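PDB 4FBL: LipS lipolytic enzyme from Unidentified, which probably hydrolyses the ester bonds of lipids, as a thermostable lipase of the alpha/beta-hydrolase fold. Local coordinates for residues R85-G90 against S102-D107; E95-T100 against P196-K201. One frame throughout, in Å; residues are numbered along the deposited sequence.

Contact 1: R85-G90 against S102-D107; sequences RLTGHG and SDWTAD
Thr87 meets Asp107 and Trp104 where the loop after strand 80-83 of the alpha/beta-hydrolase fold makes a type II beta turn, Leu86 to His89, against helix 101-118. One carboxylate oxygen, Asp107 OD2, accepts twice from the same residue. Thr87 OG1 lies 2.7 Å from Asp107 OD2, on the syn lone pair of that oxygen. Thr87 N, 3.0 Å from Asp107 OD2, comes from above the carboxylate plane with a nearly straight N-H (173°). The threonine hydroxyl reaches it because OG1 stands anti to the carbonyl carbon, beside its own backbone N (chi1 -52°). An alanine in place of Asp107 would probably leave both Thr87 donors without their shared acceptor and the turn less firmly tied to the helix. Trp104 takes the carbonyl of Thr87: its NE1 gives a 3.0 Å bond to Thr87 O, which lies near the indole plane at the ring's edge. Leu86 CB packs 3.9 Å from Trp104 CD1. Asp103 OD2 bonds Thr100 N, the N-cap residue of its helix, while Asp103 CB and carboxylate pack against Thr87, the latter beside CG2. His89 sets its ring edge toward the indole face in an offset T-shaped pair, planes at 74°; its ND1 bonds Gly62 O, a residue of the spermidine pocket. His89 NE2, buried here with no polar partner in the model, rests 3.7 Å from Trp104 CZ2.

Contact 2: E95-T100 against P196-K201; sequences EMAAST and PVPAIK
Met96 sets its sulfur against CG and CD of Pro196, where the end of helix 93-97 meets the turn from strand 194-196 into helix 200-213. The contact joins the region after strand 80-83 to the segment inserted between core strands 147-151 and 221-226, consistent with a cap over the pocket of an alpha/beta hydrolase. The tight part is at the sulfur: Met96 SD lies 3.7 Å from Pro196 CG, the side chains crossing at about a right angle. CG of Met96 stands anti to the backbone N (chi1 -171°) and the chain runs on extended, bringing Met96 CE to 3.9 Å from Ala199 CB. Ala199 CB also sits 3.6 Å from Met96 O, whose hydrogen bond comes from Ser99 N. Phe60, of the spermidine pocket, and His89 also touch Met96. Toward the partly exposed side the fit is looser. Ala97 CB is 4.2 Å from Pro196 CB and 4.3 Å from Pro198 CG, although Ala97 O comes within 3.7 Å of Pro198 CB. Lys201 NZ folds back to Pro198 O at 2.8 Å, and the side chain packs on Ser102 of the second subunit. No hydrogen bond joins the two segments; cohesion therefore rests on shape and on apolar side chains.

How the contacts relate
Both contacts hold parts of one continuous run, from the loop after strand 80-83 through helix 93-97 to helix 101-118, and their segments alternate along the chain. Contact 1 lies nearer the centre of the chain, about 12 Å from it against about 17 Å for contact 2, and closes a short local loop; contact 2 joins residues almost a hundred positions apart. Contact 1 is the polar one, tied by hydrogen bonds, whereas contact 2 is apolar. Contact 1 is partly buried, with three of its six touching residues buried; contact 2 is the more buried, with three of five. With centres about 11 Å apart, they meet directly: Gly88 O packs 3.1 Å from Met96 CB, and Gly88 CA 3.3 Å from Ser99 OG.

Contact 1: R85-G90 against S102-D107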
ATOM      1  N   ARG C  85       2.659 -14.445 -17.778  1.00 18.44           N
ATOM      2  CA  ARG C  85       1.273 -14.542 -17.360  1.00 19.71           C
ATOM      3  C   ARG C  85       1.366 -14.431 -15.810  1.00 20.10           C
ATOM      4  O   ARG C  85       1.917 -15.319 -15.153  1.00 17.90           O
ATOM      5  CB  ARG C  85       0.649 -15.900 -17.762  1.00 19.79           C
ATOM      6  CG  ARG C  85      -0.861 -15.949 -17.421  1.00 21.96           C
ATOM      7  CD  ARG C  85      -1.481 -17.352 -17.857  1.00 20.18           C
ATOM      8  NE  ARG C  85      -0.691 -18.454 -17.302  1.00 25.57           N
ATOM      9  CZ  ARG C  85      -0.779 -18.904 -16.060  1.00 26.41           C
ATOM     10  NH1 ARG C  85      -1.559 -18.320 -15.135  1.00 27.54           N
ATOM     11  NH2 ARG C  85      -0.057 -19.937 -15.749  1.00 27.45           N
ATOM     12  N   LEU C  86       0.824 -13.354 -15.230  1.00 18.38           N
ATOM     13  CA  LEU C  86       0.943 -13.273 -13.727  1.00 18.74           C
ATOM     14  C   LEU C  86       0.193 -14.404 -13.024  1.00 19.39           C
ATOM     15  O   LEU C  86      -0.795 -14.919 -13.543  1.00 20.19           O
ATOM     16  CB  LEU C  86       0.469 -11.938 -13.204  1.00 17.48           C
ATOM     17  CG  LEU C  86       1.276 -10.795 -13.799  1.00 20.18           C
ATOM     18  CD1 LEU C  86       0.738  -9.381 -13.347  1.00 19.77           C
ATOM     19  CD2 LEU C  86       2.827 -10.958 -13.562  1.00 18.51           C
ATOM     20  N   THR C  87       0.678 -14.816 -11.856  1.00 19.92           N
ATOM     21  CA  THR C  87       0.019 -15.815 -11.029  1.00 19.88           C
ATOM     22  C   THR C  87      -1.485 -15.530 -10.861  1.00 20.19           C
ATOM     23  O   THR C  87      -1.887 -14.390 -10.567  1.00 19.41           O
ATOM     24  CB  THR C  87       0.701 -15.824  -9.617  1.00 21.66           C
ATOM     25  OG1 THR C  87       2.134 -15.969  -9.820  1.00 20.63           O
ATOM     26  CG2 THR C  87       0.102 -17.002  -8.674  1.00 17.13           C
ATOM     27  N   GLY C  88      -2.324 -16.562 -11.014  1.00 20.51           N
ATOM     28  CA  GLY C  88      -3.738 -16.353 -10.829  1.00 19.52           C
ATOM     29  C   GLY C  88      -4.469 -15.678 -11.949  1.00 21.10           C
ATOM     30  O   GLY C  88      -5.713 -15.500 -11.852  1.00 20.19           O
ATOM     31  N   HIS C  89      -3.731 -15.251 -13.013  1.00 20.28           N
ATOM     32  CA  HIS C  89      -4.357 -14.561 -14.174  1.00 19.65           C
ATOM     33  C   HIS C  89      -4.490 -15.481 -15.427  1.00 21.35           C
ATOM     34  O   HIS C  89      -3.668 -16.460 -15.623  1.00 22.54           O
ATOM     35  CB  HIS C  89      -3.631 -13.259 -14.568  1.00 18.55           C
ATOM     36  CG  HIS C  89      -3.627 -12.246 -13.492  1.00 19.43           C
ATOM     37  ND1 HIS C  89      -4.303 -11.050 -13.587  1.00 23.04           N
ATOM     38  CD2 HIS C  89      -3.121 -12.295 -12.242  1.00 14.20           C
ATOM     39  CE1 HIS C  89      -4.164 -10.376 -12.461  1.00 16.73           C
ATOM     40  NE2 HIS C  89      -3.431 -11.091 -11.648  1.00 19.12           N
ATOM     41  N   GLY C  90      -5.500 -15.163 -16.248  1.00 22.37           N
ATOM     42  CA  GLY C  90      -5.863 -15.993 -17.442  1.00 22.95           C
ATOM     43  C   GLY C  90      -6.154 -17.469 -17.106  1.00 24.83           C
ATOM     44  O   GLY C  90      -5.913 -18.356 -17.954  1.00 24.97           O
ATOM     45  N   SER C 102       3.327 -10.706  -3.285  1.00 18.42           N
ATOM     46  CA  SER C 102       4.547 -11.505  -3.285  1.00 19.65           C
ATOM     47  C   SER C 102       4.640 -12.390  -4.537  1.00 18.00           C
ATOM     48  O   SER C 102       5.732 -12.532  -5.123  1.00 20.85           O
ATOM     49  CB  SER C 102       4.713 -12.368  -1.995  1.00 19.34           C
ATOM     50  OG  SER C 102       4.685 -11.428  -0.903  1.00 23.61           O
ATOM     51  N   ASP C 103       3.560 -13.054  -4.900  1.00 18.85           N
ATOM     52  CA  ASP C 103       3.515 -13.819  -6.144  1.00 19.83           C
ATOM     53  C   ASP C 103       3.896 -12.922  -7.330  1.00 20.17           C
ATOM     54  O   ASP C 103       4.695 -13.323  -8.130  1.00 19.70           O
ATOM     55  CB  ASP C 103       2.096 -14.364  -6.422  1.00 21.12           C
ATOM     56  CG  ASP C 103       1.627 -15.422  -5.348  1.00 24.24           C
ATOM     57  OD1 ASP C 103       2.452 -16.083  -4.739  1.00 27.59           O
ATOM     58  OD2 ASP C 103       0.435 -15.589  -5.100  1.00 25.06           O
ATOM     59  N   TRP C 104       3.293 -11.753  -7.485  1.00 17.81           N
ATOM     60  CA  TRP C 104       3.471 -11.003  -8.713  1.00 19.40           C
ATOM     61  C   TRP C 104       4.847 -10.387  -8.844  1.00 19.56           C
ATOM     62  O   TRP C 104       5.375 -10.256  -9.947  1.00 19.63           O
ATOM     63  CB  TRP C 104       2.381  -9.923  -8.939  1.00 16.23           C
ATOM     64  CG  TRP C 104       0.991 -10.581  -8.925  1.00 20.00           C
ATOM     65  CD1 TRP C 104       0.683 -11.853  -9.324  1.00 18.93           C
ATOM     66  CD2 TRP C 104      -0.228 -10.036  -8.363  1.00 17.02           C
ATOM     67  NE1 TRP C 104      -0.654 -12.143  -9.103  1.00 17.18           N
ATOM     68  CE2 TRP C 104      -1.238 -11.049  -8.500  1.00 17.74           C
ATOM     69  CE3 TRP C 104      -0.536  -8.821  -7.715  1.00 15.59           C
ATOM     70  CZ2 TRP C 104      -2.551 -10.877  -8.054  1.00 14.11           C
ATOM     71  CZ3 TRP C 104      -1.890  -8.621  -7.249  1.00 15.21           C
ATOM     72  CH2 TRP C 104      -2.876  -9.639  -7.473  1.00 14.51           C
ATOM     73  N   THR C 105       5.416  -9.963  -7.738  1.00 18.46           N
ATOM     74  CA  THR C 105       6.774  -9.423  -7.807  1.00 18.21           C
ATOM     75  C   THR C 105       7.755 -10.594  -8.072  1.00 18.17           C
ATOM     76  O   THR C 105       8.785 -10.425  -8.770  1.00 16.95           O
ATOM     77  CB  THR C 105       7.167  -8.650  -6.516  1.00 17.73           C
ATOM     78  OG1 THR C 105       6.787  -9.380  -5.322  1.00 18.76           O
ATOM     79  CG2 THR C 105       6.545  -7.272  -6.515  1.00 17.27           C
ATOM     80  N   ALA C 106       7.482 -11.769  -7.493  1.00 17.87           N
ATOM     81  CA  ALA C 106       8.299 -12.943  -7.815  1.00 18.86           C
ATOM     82  C   ALA C 106       8.153 -13.330  -9.297  1.00 20.02           C
ATOM     83  O   ALA C 106       9.148 -13.830  -9.913  1.00 20.98           O
ATOM     84  CB  ALA C 106       8.001 -14.189  -6.877  1.00 18.48           C
ATOM     85  N   ASP C 107       6.977 -13.090  -9.906  1.00 17.23           N
ATOM     86  CA  ASP C 107       6.858 -13.385 -11.329  1.00 17.27           C
ATOM     87  C   ASP C 107       7.776 -12.463 -12.148  1.00 17.12           C
ATOM     88  O   ASP C 107       8.391 -12.914 -13.134  1.00 18.00           O
ATOM     89  CB  ASP C 107       5.444 -13.233 -11.878  1.00 18.09           C
ATOM     90  CG  ASP C 107       4.450 -14.254 -11.272  1.00 21.30           C
ATOM     91  OD1 ASP C 107       4.799 -15.423 -11.108  1.00 18.95           O
ATOM     92  OD2 ASP C 107       3.342 -13.851 -10.921  1.00 21.34           O
TER

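Contact 2: E95-T100 against P196-K201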
ATOM      1  N   GLU C  95      -8.662 -18.594  -8.688  1.00 27.85           N
ATOM      2  CA  GLU C  95      -7.213 -18.664  -8.512  1.00 26.52           C
ATOM      3  C   GLU C  95      -6.549 -17.250  -8.251  1.00 25.06           C
ATOM      4  O   GLU C  95      -5.634 -17.090  -7.391  1.00 23.63           O
ATOM      5  CB  GLU C  95      -6.584 -19.422  -9.669  1.00 28.33           C
ATOM      6  CG  GLU C  95      -5.087 -19.544  -9.400  1.00 37.96           C
ATOM      7  CD  GLU C  95      -4.240 -20.198 -10.508  1.00 44.08           C
ATOM      8  OE1 GLU C  95      -3.715 -21.299 -10.160  1.00 49.42           O
ATOM      9  OE2 GLU C  95      -4.050 -19.613 -11.644  1.00 39.10           O
ATOM     10  N   MET C  96      -7.025 -16.234  -8.941  1.00 22.45           N
ATOM     11  CA  MET C  96      -6.589 -14.867  -8.655  1.00 22.22           C
ATOM     12  C   MET C  96      -6.874 -14.368  -7.159  1.00 24.89           C
ATOM     13  O   MET C  96      -6.075 -13.608  -6.546  1.00 21.64           O
ATOM     14  CB  MET C  96      -7.207 -13.907  -9.672  1.00 21.40           C
ATOM     15  CG  MET C  96      -6.609 -12.479  -9.548  1.00 17.23           C
ATOM     16  SD  MET C  96      -7.354 -11.238 -10.575  1.00 22.28           S
ATOM     17  CE  MET C  96      -6.584  -9.807  -9.858  1.00 14.45           C
ATOM     18  N   ALA C  97      -8.010 -14.826  -6.591  1.00 25.84           N
ATOM     19  CA  ALA C  97      -8.406 -14.502  -5.196  1.00 25.73           C
ATOM     20  C   ALA C  97      -7.366 -15.016  -4.246  1.00 24.26           C
ATOM     21  O   ALA C  97      -7.195 -14.448  -3.164  1.00 24.77           O
ATOM     22  CB  ALA C  97      -9.845 -15.153  -4.852  1.00 24.22           C
ATOM     23  N   ALA C  98      -6.707 -16.128  -4.600  1.00 25.11           N
ATOM     24  CA  ALA C  98      -5.662 -16.723  -3.753  1.00 25.83           C
ATOM     25  C   ALA C  98      -4.201 -16.208  -4.045  1.00 25.65           C
ATOM     26  O   ALA C  98      -3.248 -16.677  -3.440  1.00 25.94           O
ATOM     27  CB  ALA C  98      -5.715 -18.307  -3.818  1.00 23.57           C
ATOM     28  N   SER C  99      -4.053 -15.205  -4.916  1.00 24.70           N
ATOM     29  CA  SER C  99      -2.746 -14.759  -5.411  1.00 24.39           C
ATOM     30  C   SER C  99      -2.411 -13.440  -4.757  1.00 23.74           C
ATOM     31  O   SER C  99      -3.309 -12.658  -4.412  1.00 22.05           O
ATOM     32  CB  SER C  99      -2.836 -14.562  -6.939  1.00 24.32           C
ATOM     33  OG  SER C  99      -3.120 -15.801  -7.590  1.00 26.43           O
ATOM     34  N   THR C 100      -1.124 -13.206  -4.543  1.00 22.63           N
ATOM     35  CA  THR C 100      -0.727 -12.039  -3.821  1.00 21.57           C
ATOM     36  C   THR C 100       0.316 -11.128  -4.568  1.00 21.57           C
ATOM     37  O   THR C 100       0.951 -11.549  -5.582  1.00 21.35           O
ATOM     38  CB  THR C 100      -0.103 -12.502  -2.497  1.00 21.33           C
ATOM     39  OG1 THR C 100       1.136 -13.134  -2.779  1.00 20.77           O
ATOM     40  CG2 THR C 100      -0.959 -13.553  -1.709  1.00 22.21           C
ATOM     41  N   PRO C 196     -12.083 -10.145  -8.312  1.00 25.91           N
ATOM     42  CA  PRO C 196     -12.064 -10.928  -7.076  1.00 25.71           C
ATOM     43  C   PRO C 196     -11.562 -10.026  -5.902  1.00 25.85           C
ATOM     44  O   PRO C 196     -10.402  -9.554  -5.859  1.00 24.52           O
ATOM     45  CB  PRO C 196     -11.001 -12.006  -7.317  1.00 24.05           C
ATOM     46  CG  PRO C 196     -10.525 -11.781  -8.677  1.00 27.43           C
ATOM     47  CD  PRO C 196     -10.915 -10.453  -9.162  1.00 24.87           C
ATOM     48  N   VAL C 197     -12.490  -9.746  -5.004  1.00 25.08           N
ATOM     49  CA  VAL C 197     -12.261  -8.833  -3.850  1.00 22.25           C
ATOM     50  C   VAL C 197     -10.988  -9.074  -3.027  1.00 19.52           C
ATOM     51  O   VAL C 197     -10.241  -8.114  -2.777  1.00 19.67           O
ATOM     52  CB  VAL C 197     -13.558  -8.766  -3.009  1.00 21.93           C
ATOM     53  CG1 VAL C 197     -13.318  -8.035  -1.632  1.00 18.53           C
ATOM     54  CG2 VAL C 197     -14.527  -7.995  -3.773  1.00 21.04           C
ATOM     55  N   PRO C 198     -10.690 -10.329  -2.676  1.00 18.87           N
ATOM     56  CA  PRO C 198      -9.489 -10.451  -1.849  1.00 20.40           C
ATOM     57  C   PRO C 198      -8.178 -10.004  -2.520  1.00 20.00           C
ATOM     58  O   PRO C 198      -7.199  -9.909  -1.799  1.00 21.56           O
ATOM     59  CB  PRO C 198      -9.386 -11.950  -1.558  1.00 19.51           C
ATOM     60  CG  PRO C 198     -10.831 -12.417  -1.674  1.00 21.43           C
ATOM     61  CD  PRO C 198     -11.367 -11.626  -2.817  1.00 20.45           C
ATOM     62  N   ALA C 199      -8.156  -9.852  -3.859  1.00 17.16           N
ATOM     63  CA  ALA C 199      -6.879  -9.633  -4.557  1.00 15.85           C
ATOM     64  C   ALA C 199      -6.700  -8.149  -4.489  1.00 14.74           C
ATOM     65  O   ALA C 199      -5.626  -7.692  -4.723  1.00 13.52           O
ATOM     66  CB  ALA C 199      -6.889 -10.144  -6.031  1.00 15.14           C
ATOM     67  N   ILE C 200      -7.766  -7.375  -4.204  1.00 15.69           N
ATOM     68  CA  ILE C 200      -7.656  -5.867  -4.223  1.00 14.62           C
ATOM     69  C   ILE C 200      -6.546  -5.228  -3.308  1.00 15.91           C
ATOM     70  O   ILE C 200      -5.871  -4.234  -3.692  1.00 13.69           O
ATOM     71  CB  ILE C 200      -9.037  -5.172  -3.890  1.00 16.29           C
ATOM     72  CG1 ILE C 200     -10.109  -5.553  -5.008  1.00 17.91           C
ATOM     73  CG2 ILE C 200      -8.847  -3.675  -3.602  1.00 15.96           C
ATOM     74  CD1 ILE C 200     -11.565  -5.008  -4.778  1.00 18.51           C
ATOM     75  N   LYS C 201      -6.348  -5.824  -2.145  1.00 15.56           N
ATOM     76  CA  LYS C 201      -5.342  -5.289  -1.200  1.00 16.13           C
ATOM     77  C   LYS C 201      -3.891  -5.287  -1.859  1.00 17.59           C
ATOM     78  O   LYS C 201      -3.128  -4.305  -1.751  1.00 16.26           O
ATOM     79  CB  LYS C 201      -5.402  -6.064   0.124  1.00 14.78           C
ATOM     80  CG  LYS C 201      -4.860  -7.451   0.088  1.00 18.59           C
ATOM     81  CD  LYS C 201      -4.965  -8.243   1.414  1.00 20.15           C
ATOM     82  CE  LYS C 201      -6.427  -8.559   1.791  1.00 24.37           C
ATOM     83  NZ  LYS C 201      -7.043  -9.692   0.985  1.00 25.13           N
TER